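Local coordinates for protein putative adenosine kinase (Schistosoma mansoni, PDB 3VAS) that probably phosphorylates adenosine to AMP, as expected of a purine-salvage kinase of the ribokinase (pfkB) family, and is captured here with adenosine bound, at residues R47-K52 with E61-I66; K53-L58 with S215-S220; V188-Y193 with Q221-E226; G239-A244 with D256-T261. All coordinates share one frame; numbering follows the deposited sequence.

Contact 1 of 4, residues R47-K52 with E61-I66; sequences RKYNLK and EKHMTI
A Schellman motif closes helix 44-48 where Y49 turns its ring against I66 and T65 of the segment leading into helix 65-70. N50, with positive phi, is its C-prime residue: N50 N bonds to R47 O, and L51 N to Y46 O. Y49, the first residue beyond the helix, has CG anti to its carbonyl carbon (chi1 -65°), which carries the phenol across to the second segment. There I66 CB lies over one ring face, 4.0 Å from the centroid of the Y49 ring, in a CH-pi contact displaced toward the rim; K48 CG covers the opposite face. At the ring edge, in plane, T65 OG1 donates to Y49 OH over 2.7 Å, and E69 also hydrogen-bonds to that hydroxyl, so two partners fix the phenol end. K62 O stands near the same edge, 3.7 Å from Y49 CE2. Nearer the backbone of Y49, one water joins the segments: it donates to Y49 O at 3.0 Å and lies in the plane of the H63 ring, 2.8 Å from H63 NE2. H63 ND1 has its own partner, E60 N. L51 extends the apolar side toward L144 and V153. The whole is a Schellman-terminated helix whose first residue beyond the end packs on the following helical segment.

Contact 2 of 4, residues K53-L58 with S215-S220; sequences KDNIVL and SAPFLS. With ADN (adenosine), chain C.
F218, I56 and L58 carry most of this contact, and the phenyl ring of F218 rests across both aliphatic chains. The F218 side chain stands between its own backbone N and carbonyl carbon (chi1 75°), a setting that sends the ring from the first turn of helix 217-222 across to strand 55-58. I56 reaches it with its CD1 methyl, 4.0 Å from F218 CE2, while the backbone I56 O lies 3.6 Å from F218 CD2, oblique to the ring. I56 CG2 packs on the methyl of A216, 3.7 Å from A216 CB, and also borders the F218 ring; the CG1 branch, ending in CD1, lies between F218 and adenosine, with I56 CD1 3.4 Å from ADN N7.

Strand 55-58 pairs in parallel with strand 150-157 and probably belongs to the lid that ribokinase-family enzymes close over the nucleoside; in this occluded-loop conformation I56 and L58 form part of the adenosine pocket. L58 crosses F218 at about a right angle, bringing its CG 4.0 Å from F218 CZ, and its CD2 methyl approaches the exocyclic amine, 3.5 Å from ADN N6. Polar linkage between the segments runs through a water in the plane of the F218 ring. It donates to N55 OD1 at 3.0 Å and accepts from F218 N at 2.9 Å, the latter an amide in the first turn of the helix.

Contact 3 of 4, residues V188-Y193 with Q221-E226; sequences VINTCY and QFNTKE
N223, at the break between helices 217-222 and 224-231, is the first residue of 221-226 to meet the 188-193 segment of helix 189-205. Its CG lies anti to the carbonyl carbon, and the amide is thereby presented to I189 and N190. The amide nitrogen packs on a methyl, N223 ND2 being 3.9 Å from I189 CG2. Toward N190 the two side chains cross at about a right angle with their amide planes 68° apart, and N190 ND2 stays 3.7 Å from N223 OD1, so they touch without a direct hydrogen bond. A water accepts from N190 ND2 at 3.1 Å and, weakly, from N223 ND2.

This is helix-to-helix packing on the substrate side of the ribokinase-like fold: N190 also touches F218 and L219, and its side chain comes within about 5 Å of the bound adenosine.

One turn on, E226 buries the largest area of any residue in the contact, and does so largely with its methylenes. E226 CB is wedged between I189 and Y193, 3.6 Å from I189 CG2. E226 CG sits almost centrally over one face of the phenol, 3.6 Å from the centroid of the Y193 ring and 7° off its normal, a CH-pi contact. The chain bends at chi2, and the carboxylate plane stands at 84° to the ring. The phenol OH itself is hydrogen-bonded to E229, one turn further along helix 224-231.

Contact 4 of 4, residues G239-A244 with D256-T261; sequences GNESEA and DTVHAT
Helix-to-helix packing, with A244 set against V258 and T261, joins the first turns of helices 241-250 and 257-267 beside strand 279-284. The closest CA atoms, those of A244 and V258, are 5.5 Å apart, a spacing helped by the small alanine. A244 CB meets two methyls, lying 4.1 Å from V258 CG1 and 4.0 Å from T261 CG2. V258 turns its other methyl to the extended side chain of E241, where V258 CG2 is 4.0 Å from E241 OE1; that same oxygen forms a salt bridge to R284. The T261 hydroxyl stands beside its backbone N (chi1 -68°), within 3.0 Å of A244 O and also close to T257 O, so its single proton may serve either carbonyl. I282 of strand 279-284 touches both A244 and V258.

The first helix is secured at its start by reciprocal bonds: E243 N donates to N240 OD1 over 3.0 Å, approaching nearly along the C=O axis, and N240 N donates to E243 OE1 over 2.9 Å from above the carboxylate plane. N240, where strand 236-240 gives way to the helix, is thus the N-cap of a capping box, here marking a strand-to-helix junction of the alpha/beta core in the ribokinase-like fold.

Overall arrangement
The contacts are consistent with the ribokinase-like plan, a small lid over a larger alpha/beta body. Along the chain, contacts 1 and 2 interlock, as do contacts 2 and 3, while contact 4 follows them all. Contact 1 touches contact 2, their centres 15 Å apart, through V57 of strand 55-58, which meets L51 and H63. Contact 3 lies nearer, with its centre 12 Å from that of contact 2; helix 217-222 serves both, and N190 touches F218 and L58. Contact 4, its centre 14 Å from that of contact 2, meets it where E243 approaches S215 and P217. Contact 2 therefore probably joins lid to body beside adenosine, with the other three around it.

Contact 1 of 4, residues R47-K52 with E61-I66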
loop_
_atom_site.group_PDB
_atom_site.type_symbol
_atom_site.label_atom_id
_atom_site.label_comp_id
_atom_site.label_asym_id
_atom_site.label_seq_id
_atom_site.Cartn_x
_atom_site.Cartn_y
_atom_site.Cartn_z
ATOM N N ARG A 47 8.535 -22.353 10.029
ATOM C CA ARG A 47 9.835 -22.658 10.623
ATOM C C ARG A 47 10.888 -22.823 9.529
ATOM O O ARG A 47 11.980 -22.256 9.605
ATOM C CB ARG A 47 9.764 -23.927 11.483
ATOM C CG ARG A 47 8.579 -23.974 12.447
ATOM C CD ARG A 47 8.720 -25.100 13.472
ATOM N NE ARG A 47 8.989 -26.399 12.853
ATOM C CZ ARG A 47 8.058 -27.301 12.550
ATOM N NH1 ARG A 47 6.778 -27.057 12.806
ATOM N NH2 ARG A 47 8.411 -28.452 11.988
ATOM N N LYS A 48 10.539 -23.601 8.508
ATOM C CA LYS A 48 11.418 -23.868 7.376
ATOM C C LYS A 48 11.961 -22.591 6.730
ATOM O O LYS A 48 13.149 -22.504 6.414
ATOM C CB LYS A 48 10.679 -24.718 6.340
ATOM C CG LYS A 48 11.477 -25.053 5.088
ATOM C CD LYS A 48 10.725 -26.077 4.247
ATOM C CE LYS A 48 11.461 -26.409 2.966
ATOM N NZ LYS A 48 10.762 -27.483 2.215
ATOM N N TYR A 49 11.096 -21.597 6.550
ATOM C CA TYR A 49 11.503 -20.356 5.893
ATOM C C TYR A 49 11.694 -19.190 6.859
ATOM O O TYR A 49 11.861 -18.047 6.426
ATOM C CB TYR A 49 10.510 -19.976 4.791
ATOM C CG TYR A 49 10.490 -20.964 3.653
ATOM C CD1 TYR A 49 9.508 -21.944 3.568
ATOM C CD2 TYR A 49 11.471 -20.933 2.675
ATOM C CE1 TYR A 49 9.501 -22.852 2.532
ATOM C CE2 TYR A 49 11.471 -21.834 1.640
ATOM C CZ TYR A 49 10.489 -22.789 1.570
ATOM O OH TYR A 49 10.505 -23.681 0.532
ATOM N N ASN A 50 11.674 -19.490 8.157
ATOM C CA ASN A 50 11.825 -18.477 9.202
ATOM C C ASN A 50 10.879 -17.287 9.020
ATOM O O ASN A 50 11.309 -16.136 9.040
ATOM C CB ASN A 50 13.276 -17.996 9.279
ATOM C CG ASN A 50 13.606 -17.357 10.616
ATOM O OD1 ASN A 50 12.935 -17.605 11.619
ATOM N ND2 ASN A 50 14.645 -16.529 10.636
ATOM N N LEU A 51 9.594 -17.576 8.838
ATOM C CA LEU A 51 8.599 -16.538 8.583
ATOM C C LEU A 51 7.869 -16.134 9.860
ATOM O O LEU A 51 7.710 -16.941 10.777
ATOM C CB LEU A 51 7.594 -17.010 7.533
ATOM C CG LEU A 51 8.214 -17.470 6.211
ATOM C CD1 LEU A 51 7.139 -17.913 5.238
ATOM C CD2 LEU A 51 9.071 -16.367 5.605
ATOM N N LYS A 52 7.417 -14.886 9.904
ATOM C CA LYS A 52 6.810 -14.326 11.105
ATOM C C LYS A 52 5.368 -13.886 10.867
ATOM O O LYS A 52 4.970 -13.615 9.731
ATOM C CB LYS A 52 7.646 -13.145 11.606
ATOM C CG LYS A 52 9.085 -13.511 11.939
ATOM C CD LYS A 52 10.037 -12.349 11.682
ATOM C CE LYS A 52 9.715 -11.145 12.557
ATOM N NZ LYS A 52 10.659 -10.011 12.323
ATOM N N GLU A 61 17.759 -16.021 -1.551
ATOM C CA GLU A 61 17.996 -17.308 -2.201
ATOM C C GLU A 61 17.440 -18.478 -1.385
ATOM O O GLU A 61 16.908 -19.436 -1.949
ATOM C CB GLU A 61 19.482 -17.511 -2.518
ATOM C CG GLU A 61 19.739 -18.573 -3.584
ATOM C CD GLU A 61 18.949 -18.325 -4.870
ATOM O OE1 GLU A 61 18.856 -17.154 -5.303
ATOM O OE2 GLU A 61 18.415 -19.301 -5.445
ATOM N N LYS A 62 17.536 -18.380 -0.061
ATOM C CA LYS A 62 17.009 -19.418 0.823
ATOM C C LYS A 62 15.485 -19.552 0.752
ATOM O O LYS A 62 14.931 -20.571 1.160
ATOM C CB LYS A 62 17.444 -19.171 2.269
ATOM C CG LYS A 62 16.874 -17.914 2.904
ATOM C CD LYS A 62 17.447 -17.697 4.300
ATOM C CE LYS A 62 16.833 -16.478 4.978
ATOM N NZ LYS A 62 17.590 -16.086 6.205
ATOM N N HIS A 63 14.815 -18.525 0.234
ATOM C CA HIS A 63 13.352 -18.519 0.151
ATOM C C HIS A 63 12.825 -19.109 -1.151
ATOM O O HIS A 63 11.656 -19.460 -1.234
ATOM C CB HIS A 63 12.806 -17.096 0.283
ATOM C CG HIS A 63 13.069 -16.463 1.614
ATOM N ND1 HIS A 63 13.941 -15.409 1.777
ATOM C CD2 HIS A 63 12.572 -16.734 2.843
ATOM C CE1 HIS A 63 13.972 -15.060 3.051
ATOM N NE2 HIS A 63 13.150 -15.848 3.718
ATOM N N MET A 64 13.688 -19.217 -2.159
ATOM C CA MET A 64 13.238 -19.454 -3.532
ATOM C C MET A 64 12.444 -20.734 -3.760
ATOM O O MET A 64 11.590 -20.779 -4.642
ATOM C CB MET A 64 14.403 -19.365 -4.521
ATOM C CG MET A 64 14.953 -17.960 -4.690
ATOM S SD MET A 64 13.678 -16.736 -5.079
ATOM C CE MET A 64 14.654 -15.232 -5.017
ATOM N N THR A 65 12.705 -21.765 -2.965
ATOM C CA THR A 65 12.002 -23.038 -3.146
ATOM C C THR A 65 10.522 -22.954 -2.787
ATOM O O THR A 65 9.743 -23.824 -3.177
ATOM C CB THR A 65 12.645 -24.178 -2.333
ATOM O OG1 THR A 65 12.766 -23.777 -0.963
ATOM C CG2 THR A 65 14.028 -24.527 -2.892
ATOM N N ILE A 66 10.137 -21.907 -2.058
ATOM C CA ILE A 66 8.761 -21.767 -1.578
ATOM C C ILE A 66 7.748 -21.725 -2.725
ATOM O O ILE A 66 6.642 -22.256 -2.604
ATOM C CB ILE A 66 8.582 -20.541 -0.632
ATOM C CG1 ILE A 66 7.340 -20.712 0.235
ATOM C CG2 ILE A 66 8.514 -19.224 -1.411
ATOM C CD1 ILE A 66 7.095 -19.553 1.181
HETATM O O HOH W 1 12.918 -15.265 6.428
#

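Contact 2 of 4, residues K53-L58 with S215-S220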
loop_
_atom_site.group_PDB
_atom_site.type_symbol
_atom_site.label_atom_id
_atom_site.label_comp_id
_atom_site.label_asym_id
_atom_site.label_seq_id
_atom_site.Cartn_x
_atom_site.Cartn_y
_atom_site.Cartn_z
ATOM N N LYS A 53 4.598 -13.818 11.950
ATOM C CA LYS A 53 3.197 -13.403 11.913
ATOM C C LYS A 53 3.003 -12.024 11.285
ATOM O O LYS A 53 3.741 -11.085 11.589
ATOM C CB LYS A 53 2.622 -13.389 13.337
ATOM C CG LYS A 53 1.128 -13.094 13.412
ATOM C CD LYS A 53 0.302 -14.356 13.196
ATOM C CE LYS A 53 -1.167 -14.042 12.923
ATOM N NZ LYS A 53 -1.382 -13.529 11.536
ATOM N N ASP A 54 2.006 -11.916 10.410
ATOM C CA ASP A 54 1.608 -10.641 9.810
ATOM C C ASP A 54 2.762 -9.874 9.176
ATOM O O ASP A 54 2.735 -8.647 9.109
ATOM C CB ASP A 54 0.913 -9.749 10.844
ATOM C CG ASP A 54 -0.438 -10.289 11.269
ATOM O OD1 ASP A 54 -0.796 -10.140 12.459
ATOM O OD2 ASP A 54 -1.143 -10.861 10.411
ATOM N N ASN A 55 3.773 -10.596 8.715
ATOM C CA ASN A 55 4.964 -9.953 8.185
ATOM C C ASN A 55 5.132 -10.189 6.688
ATOM O O ASN A 55 4.459 -11.032 6.095
ATOM C CB ASN A 55 6.206 -10.436 8.942
ATOM C CG ASN A 55 7.372 -9.475 8.820
ATOM O OD1 ASN A 55 7.180 -8.271 8.629
ATOM N ND2 ASN A 55 8.590 -10.001 8.924
ATOM N N ILE A 56 6.029 -9.426 6.082
ATOM C CA ILE A 56 6.403 -9.645 4.696
ATOM C C ILE A 56 7.923 -9.545 4.570
ATOM O O ILE A 56 8.546 -8.662 5.154
ATOM C CB ILE A 56 5.666 -8.660 3.738
ATOM C CG1 ILE A 56 5.992 -8.967 2.269
ATOM C CG2 ILE A 56 5.964 -7.212 4.101
ATOM C CD1 ILE A 56 7.170 -8.188 1.687
ATOM N N VAL A 57 8.515 -10.478 3.834
ATOM C CA VAL A 57 9.932 -10.404 3.513
ATOM C C VAL A 57 10.135 -10.499 2.005
ATOM O O VAL A 57 9.335 -11.122 1.297
ATOM C CB VAL A 57 10.755 -11.506 4.227
ATOM C CG1 VAL A 57 10.611 -11.378 5.730
ATOM C CG2 VAL A 57 10.330 -12.895 3.771
ATOM N N LEU A 58 11.192 -9.860 1.516
ATOM C CA LEU A 58 11.576 -9.978 0.120
ATOM C C LEU A 58 12.396 -11.250 -0.028
ATOM O O LEU A 58 13.371 -11.448 0.699
ATOM C CB LEU A 58 12.402 -8.765 -0.308
ATOM C CG LEU A 58 11.721 -7.393 -0.208
ATOM C CD1 LEU A 58 12.666 -6.285 -0.641
ATOM C CD2 LEU A 58 10.442 -7.343 -1.036
ATOM N N SER A 215 4.124 0.845 5.029
ATOM C CA SER A 215 4.069 -0.439 4.318
ATOM C C SER A 215 4.561 -1.693 5.061
ATOM O O SER A 215 3.860 -2.704 5.079
ATOM C CB SER A 215 4.730 -0.334 2.940
ATOM O OG SER A 215 4.050 0.614 2.138
ATOM N N ALA A 216 5.753 -1.630 5.652
ATOM C CA ALA A 216 6.348 -2.787 6.327
ATOM C C ALA A 216 7.516 -2.375 7.230
ATOM O O ALA A 216 8.248 -1.437 6.912
ATOM C CB ALA A 216 6.818 -3.814 5.301
ATOM N N PRO A 217 7.701 -3.089 8.352
ATOM C CA PRO A 217 8.782 -2.762 9.292
ATOM C C PRO A 217 10.183 -2.745 8.666
ATOM O O PRO A 217 10.976 -1.880 9.029
ATOM C CB PRO A 217 8.675 -3.873 10.347
ATOM C CG PRO A 217 7.244 -4.286 10.295
ATOM C CD PRO A 217 6.876 -4.209 8.836
ATOM N N PHE A 218 10.482 -3.659 7.746
ATOM C CA PHE A 218 11.829 -3.716 7.174
ATOM C C PHE A 218 12.237 -2.427 6.453
ATOM O O PHE A 218 13.423 -2.097 6.388
ATOM C CB PHE A 218 12.044 -4.964 6.290
ATOM C CG PHE A 218 11.373 -4.901 4.936
ATOM C CD1 PHE A 218 11.997 -4.281 3.859
ATOM C CD2 PHE A 218 10.142 -5.508 4.727
ATOM C CE1 PHE A 218 11.388 -4.237 2.602
ATOM C CE2 PHE A 218 9.528 -5.474 3.473
ATOM C CZ PHE A 218 10.152 -4.835 2.410
ATOM N N LEU A 219 11.255 -1.695 5.937
ATOM C CA LEU A 219 11.527 -0.433 5.252
ATOM C C LEU A 219 12.068 0.630 6.205
ATOM O O LEU A 219 13.043 1.311 5.890
ATOM C CB LEU A 219 10.279 0.081 4.528
ATOM C CG LEU A 219 9.845 -0.750 3.317
ATOM C CD1 LEU A 219 8.444 -0.357 2.882
ATOM C CD2 LEU A 219 10.839 -0.609 2.160
ATOM N N SER A 220 11.440 0.775 7.368
ATOM C CA SER A 220 11.930 1.731 8.357
ATOM C C SER A 220 13.280 1.320 8.939
ATOM O O SER A 220 14.062 2.169 9.355
ATOM C CB SER A 220 10.915 1.922 9.480
ATOM O OG SER A 220 9.775 2.605 8.994
HETATM O "O5'" ADN C . -1.131 -5.505 1.870
HETATM C "C5'" ADN C . -1.174 -6.800 1.272
HETATM C "C4'" ADN C . -0.640 -6.771 -0.139
HETATM O "O4'" ADN C . 0.747 -6.399 -0.125
HETATM C "C3'" ADN C . -0.706 -8.089 -0.919
HETATM O "O3'" ADN C . -1.724 -8.003 -1.918
HETATM C "C2'" ADN C . 0.675 -8.194 -1.606
HETATM O "O2'" ADN C . 0.624 -8.458 -2.991
HETATM C "C1'" ADN C . 1.308 -6.830 -1.329
HETATM N N9 ADN C . 2.766 -6.848 -1.211
HETATM C C8 ADN C . 3.497 -7.715 -0.536
HETATM N N7 ADN C . 4.910 -7.352 -0.738
HETATM C C5 ADN C . 4.955 -6.208 -1.590
HETATM C C6 ADN C . 6.015 -5.463 -2.098
HETATM N N6 ADN C . 7.368 -5.825 -1.770
HETATM N N1 ADN C . 5.760 -4.378 -2.927
HETATM C C2 ADN C . 4.471 -4.030 -3.243
HETATM N N3 ADN C . 3.426 -4.760 -2.740
HETATM C C4 ADN C . 3.696 -5.870 -1.901
HETATM O O HOH W 2 9.188 -6.257 7.838
#

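Contact 3 of 4, residues V188-Y193 with Q221-E226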
loop_
_atom_site.group_PDB
_atom_site.type_symbol
_atom_site.label_atom_id
_atom_site.label_comp_id
_atom_site.label_asym_id
_atom_site.label_seq_id
_atom_site.Cartn_x
_atom_site.Cartn_y
_atom_site.Cartn_z
ATOM N N VAL A 188 7.707 0.790 -2.787
ATOM C CA VAL A 188 8.288 1.230 -4.056
ATOM C C VAL A 188 9.724 1.743 -3.885
ATOM O O VAL A 188 10.464 1.895 -4.857
ATOM C CB VAL A 188 7.383 2.280 -4.734
ATOM C CG1 VAL A 188 7.859 2.589 -6.148
ATOM C CG2 VAL A 188 5.954 1.761 -4.770
ATOM N N ILE A 189 10.119 1.984 -2.638
ATOM C CA ILE A 189 11.500 2.334 -2.327
ATOM C C ILE A 189 12.464 1.292 -2.899
ATOM O O ILE A 189 13.531 1.645 -3.407
ATOM C CB ILE A 189 11.711 2.490 -0.801
ATOM C CG1 ILE A 189 11.040 3.777 -0.307
ATOM C CG2 ILE A 189 13.192 2.505 -0.451
ATOM C CD1 ILE A 189 10.900 3.871 1.201
ATOM N N ASN A 190 12.068 0.018 -2.850
ATOM C CA ASN A 190 12.914 -1.078 -3.327
ATOM C C ASN A 190 12.999 -1.197 -4.852
ATOM O O ASN A 190 13.935 -1.801 -5.384
ATOM C CB ASN A 190 12.438 -2.423 -2.765
ATOM C CG ASN A 190 12.508 -2.490 -1.247
ATOM O OD1 ASN A 190 11.575 -2.965 -0.599
ATOM N ND2 ASN A 190 13.614 -2.020 -0.674
ATOM N N THR A 191 12.022 -0.642 -5.559
ATOM C CA THR A 191 11.933 -0.877 -6.995
ATOM C C THR A 191 12.261 0.351 -7.839
ATOM O O THR A 191 12.921 0.238 -8.872
ATOM C CB THR A 191 10.546 -1.429 -7.398
ATOM O OG1 THR A 191 9.521 -0.557 -6.905
ATOM C CG2 THR A 191 10.335 -2.830 -6.824
ATOM N N CYS A 192 11.800 1.522 -7.409
ATOM C CA CYS A 192 12.024 2.736 -8.183
ATOM C C CYS A 192 11.996 3.991 -7.321
ATOM O O CYS A 192 11.129 4.851 -7.484
ATOM C CB CYS A 192 10.982 2.852 -9.295
ATOM S SG CYS A 192 11.351 4.131 -10.502
ATOM N N TYR A 193 12.954 4.099 -6.410
ATOM C CA TYR A 193 13.007 5.247 -5.519
ATOM C C TYR A 193 13.137 6.564 -6.281
ATOM O O TYR A 193 12.542 7.570 -5.898
ATOM C CB TYR A 193 14.141 5.106 -4.504
ATOM C CG TYR A 193 14.106 6.217 -3.488
ATOM C CD1 TYR A 193 13.013 6.367 -2.643
ATOM C CD2 TYR A 193 15.146 7.134 -3.391
ATOM C CE1 TYR A 193 12.966 7.388 -1.715
ATOM C CE2 TYR A 193 15.112 8.155 -2.468
ATOM C CZ TYR A 193 14.019 8.279 -1.634
ATOM O OH TYR A 193 13.974 9.298 -0.718
ATOM N N GLN A 221 13.548 0.018 8.965
ATOM C CA GLN A 221 14.791 -0.496 9.543
ATOM C C GLN A 221 15.969 -0.403 8.575
ATOM O O GLN A 221 17.047 0.051 8.953
ATOM C CB GLN A 221 14.612 -1.943 10.012
ATOM C CG GLN A 221 13.550 -2.119 11.090
ATOM C CD GLN A 221 13.197 -3.576 11.347
ATOM O OE1 GLN A 221 13.262 -4.413 10.445
ATOM N NE2 GLN A 221 12.823 -3.883 12.586
ATOM N N PHE A 222 15.762 -0.827 7.330
ATOM C CA PHE A 222 16.864 -0.926 6.373
ATOM C C PHE A 222 16.853 0.157 5.304
ATOM O O PHE A 222 17.829 0.324 4.573
ATOM C CB PHE A 222 16.887 -2.314 5.732
ATOM C CG PHE A 222 16.973 -3.426 6.733
ATOM C CD1 PHE A 222 18.157 -3.672 7.412
ATOM C CD2 PHE A 222 15.865 -4.212 7.015
ATOM C CE1 PHE A 222 18.239 -4.689 8.347
ATOM C CE2 PHE A 222 15.939 -5.231 7.947
ATOM C CZ PHE A 222 17.128 -5.469 8.616
ATOM N N ASN A 223 15.749 0.889 5.212
ATOM C CA ASN A 223 15.644 1.979 4.255
ATOM C C ASN A 223 15.183 3.243 4.946
ATOM O O ASN A 223 14.334 3.976 4.432
ATOM C CB ASN A 223 14.689 1.607 3.124
ATOM C CG ASN A 223 15.164 0.398 2.349
ATOM O OD1 ASN A 223 14.753 -0.728 2.626
ATOM N ND2 ASN A 223 16.048 0.622 1.383
ATOM N N THR A 224 15.752 3.477 6.122
ATOM C CA THR A 224 15.369 4.587 6.979
ATOM C C THR A 224 15.519 5.919 6.254
ATOM O O THR A 224 14.618 6.749 6.302
ATOM C CB THR A 224 16.221 4.612 8.265
ATOM O OG1 THR A 224 16.380 3.277 8.762
ATOM C CG2 THR A 224 15.565 5.472 9.322
ATOM N N LYS A 225 16.655 6.111 5.585
ATOM C CA LYS A 225 16.924 7.340 4.834
ATOM C C LYS A 225 15.799 7.635 3.847
ATOM O O LYS A 225 15.287 8.750 3.802
ATOM C CB LYS A 225 18.286 7.250 4.114
ATOM C CG LYS A 225 18.680 8.451 3.233
ATOM C CD LYS A 225 18.138 8.324 1.794
ATOM C CE LYS A 225 19.179 8.668 0.733
ATOM N NZ LYS A 225 20.008 7.497 0.351
ATOM N N GLU A 226 15.418 6.630 3.061
ATOM C CA GLU A 226 14.374 6.799 2.048
ATOM C C GLU A 226 12.992 7.064 2.659
ATOM O O GLU A 226 12.219 7.871 2.132
ATOM C CB GLU A 226 14.304 5.584 1.114
ATOM C CG GLU A 226 15.522 5.386 0.198
ATOM C CD GLU A 226 16.551 4.423 0.779
ATOM O OE1 GLU A 226 16.617 4.291 2.019
ATOM O OE2 GLU A 226 17.288 3.789 -0.004
HETATM O O HOH W 3 16.221 -0.603 -1.690
#

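Contact 4 of 4, residues G239-A244 with D256-T261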
loop_
_atom_site.group_PDB
_atom_site.type_symbol
_atom_site.label_atom_id
_atom_site.label_comp_id
_atom_site.label_asym_id
_atom_site.label_seq_id
_atom_site.Cartn_x
_atom_site.Cartn_y
_atom_site.Cartn_z
ATOM N N GLY A 239 0.338 4.212 8.608
ATOM C CA GLY A 239 1.172 3.170 9.177
ATOM C C GLY A 239 0.350 2.247 10.047
ATOM O O GLY A 239 -0.798 2.552 10.365
ATOM N N ASN A 240 0.922 1.109 10.419
ATOM C CA ASN A 240 0.308 0.262 11.440
ATOM C C ASN A 240 1.205 0.168 12.676
ATOM O O ASN A 240 2.285 0.754 12.702
ATOM C CB ASN A 240 -0.076 -1.122 10.890
ATOM C CG ASN A 240 1.130 -1.963 10.481
ATOM O OD1 ASN A 240 2.250 -1.743 10.938
ATOM N ND2 ASN A 240 0.895 -2.943 9.614
ATOM N N GLU A 241 0.764 -0.576 13.684
ATOM C CA GLU A 241 1.486 -0.647 14.953
ATOM C C GLU A 241 2.919 -1.192 14.832
ATOM O O GLU A 241 3.848 -0.615 15.394
ATOM C CB GLU A 241 0.683 -1.443 15.988
ATOM C CG GLU A 241 1.242 -1.348 17.404
ATOM C CD GLU A 241 0.170 -1.507 18.461
ATOM O OE1 GLU A 241 0.208 -0.760 19.462
ATOM O OE2 GLU A 241 -0.714 -2.375 18.291
ATOM N N SER A 242 3.102 -2.284 14.097
ATOM C CA SER A 242 4.433 -2.871 13.951
ATOM C C SER A 242 5.395 -1.961 13.180
ATOM O O SER A 242 6.592 -1.934 13.462
ATOM C CB SER A 242 4.353 -4.246 13.288
ATOM O OG SER A 242 3.777 -4.155 11.998
ATOM N N GLU A 243 4.870 -1.213 12.213
ATOM C CA GLU A 243 5.694 -0.271 11.454
ATOM C C GLU A 243 6.102 0.924 12.312
ATOM O O GLU A 243 7.229 1.410 12.228
ATOM C CB GLU A 243 4.956 0.208 10.197
ATOM C CG GLU A 243 4.720 -0.889 9.169
ATOM C CD GLU A 243 3.466 -0.665 8.343
ATOM O OE1 GLU A 243 2.913 0.455 8.390
ATOM O OE2 GLU A 243 3.027 -1.613 7.655
ATOM N N ALA A 244 5.171 1.401 13.128
ATOM C CA ALA A 244 5.446 2.504 14.033
ATOM C C ALA A 244 6.497 2.076 15.055
ATOM O O ALA A 244 7.408 2.839 15.380
ATOM C CB ALA A 244 4.162 2.949 14.732
ATOM N N ASP A 256 7.054 5.014 25.085
ATOM C CA ASP A 256 5.811 5.466 24.456
ATOM C C ASP A 256 5.920 5.407 22.931
ATOM O O ASP A 256 5.443 6.295 22.221
ATOM C CB ASP A 256 5.475 6.888 24.925
ATOM C CG ASP A 256 3.994 7.201 24.832
ATOM O OD1 ASP A 256 3.174 6.267 24.968
ATOM O OD2 ASP A 256 3.650 8.386 24.629
ATOM N N THR A 257 6.545 4.336 22.447
ATOM C CA THR A 257 7.045 4.265 21.077
ATOM C C THR A 257 6.031 4.625 19.989
ATOM O O THR A 257 6.335 5.427 19.104
ATOM C CB THR A 257 7.681 2.886 20.782
ATOM O OG1 THR A 257 8.607 2.554 21.826
ATOM C CG2 THR A 257 8.420 2.914 19.454
ATOM N N VAL A 258 4.832 4.053 20.061
ATOM C CA VAL A 258 3.849 4.251 18.999
ATOM C C VAL A 258 3.306 5.685 18.952
ATOM O O VAL A 258 3.242 6.286 17.880
ATOM C CB VAL A 258 2.697 3.226 19.069
ATOM C CG1 VAL A 258 1.712 3.472 17.947
ATOM C CG2 VAL A 258 3.253 1.806 18.985
ATOM N N HIS A 259 2.937 6.229 20.109
ATOM C CA HIS A 259 2.544 7.633 20.208
ATOM C C HIS A 259 3.696 8.564 19.822
ATOM O O HIS A 259 3.503 9.525 19.078
ATOM C CB HIS A 259 2.057 7.968 21.622
ATOM C CG HIS A 259 0.701 7.417 21.943
ATOM N ND1 HIS A 259 -0.410 8.219 22.099
ATOM C CD2 HIS A 259 0.277 6.145 22.132
ATOM C CE1 HIS A 259 -1.460 7.465 22.376
ATOM N NE2 HIS A 259 -1.070 6.203 22.404
ATOM N N ALA A 260 4.890 8.273 20.331
ATOM C CA ALA A 260 6.072 9.072 20.019
ATOM C C ALA A 260 6.375 9.084 18.519
ATOM O O ALA A 260 6.757 10.112 17.965
ATOM C CB ALA A 260 7.282 8.576 20.807
ATOM N N THR A 261 6.197 7.940 17.867
ATOM C CA THR A 261 6.423 7.841 16.428
ATOM C C THR A 261 5.434 8.711 15.656
ATOM O O THR A 261 5.811 9.403 14.708
ATOM C CB THR A 261 6.317 6.381 15.937
ATOM O OG1 THR A 261 7.411 5.616 16.460
ATOM C CG2 THR A 261 6.346 6.315 14.416
#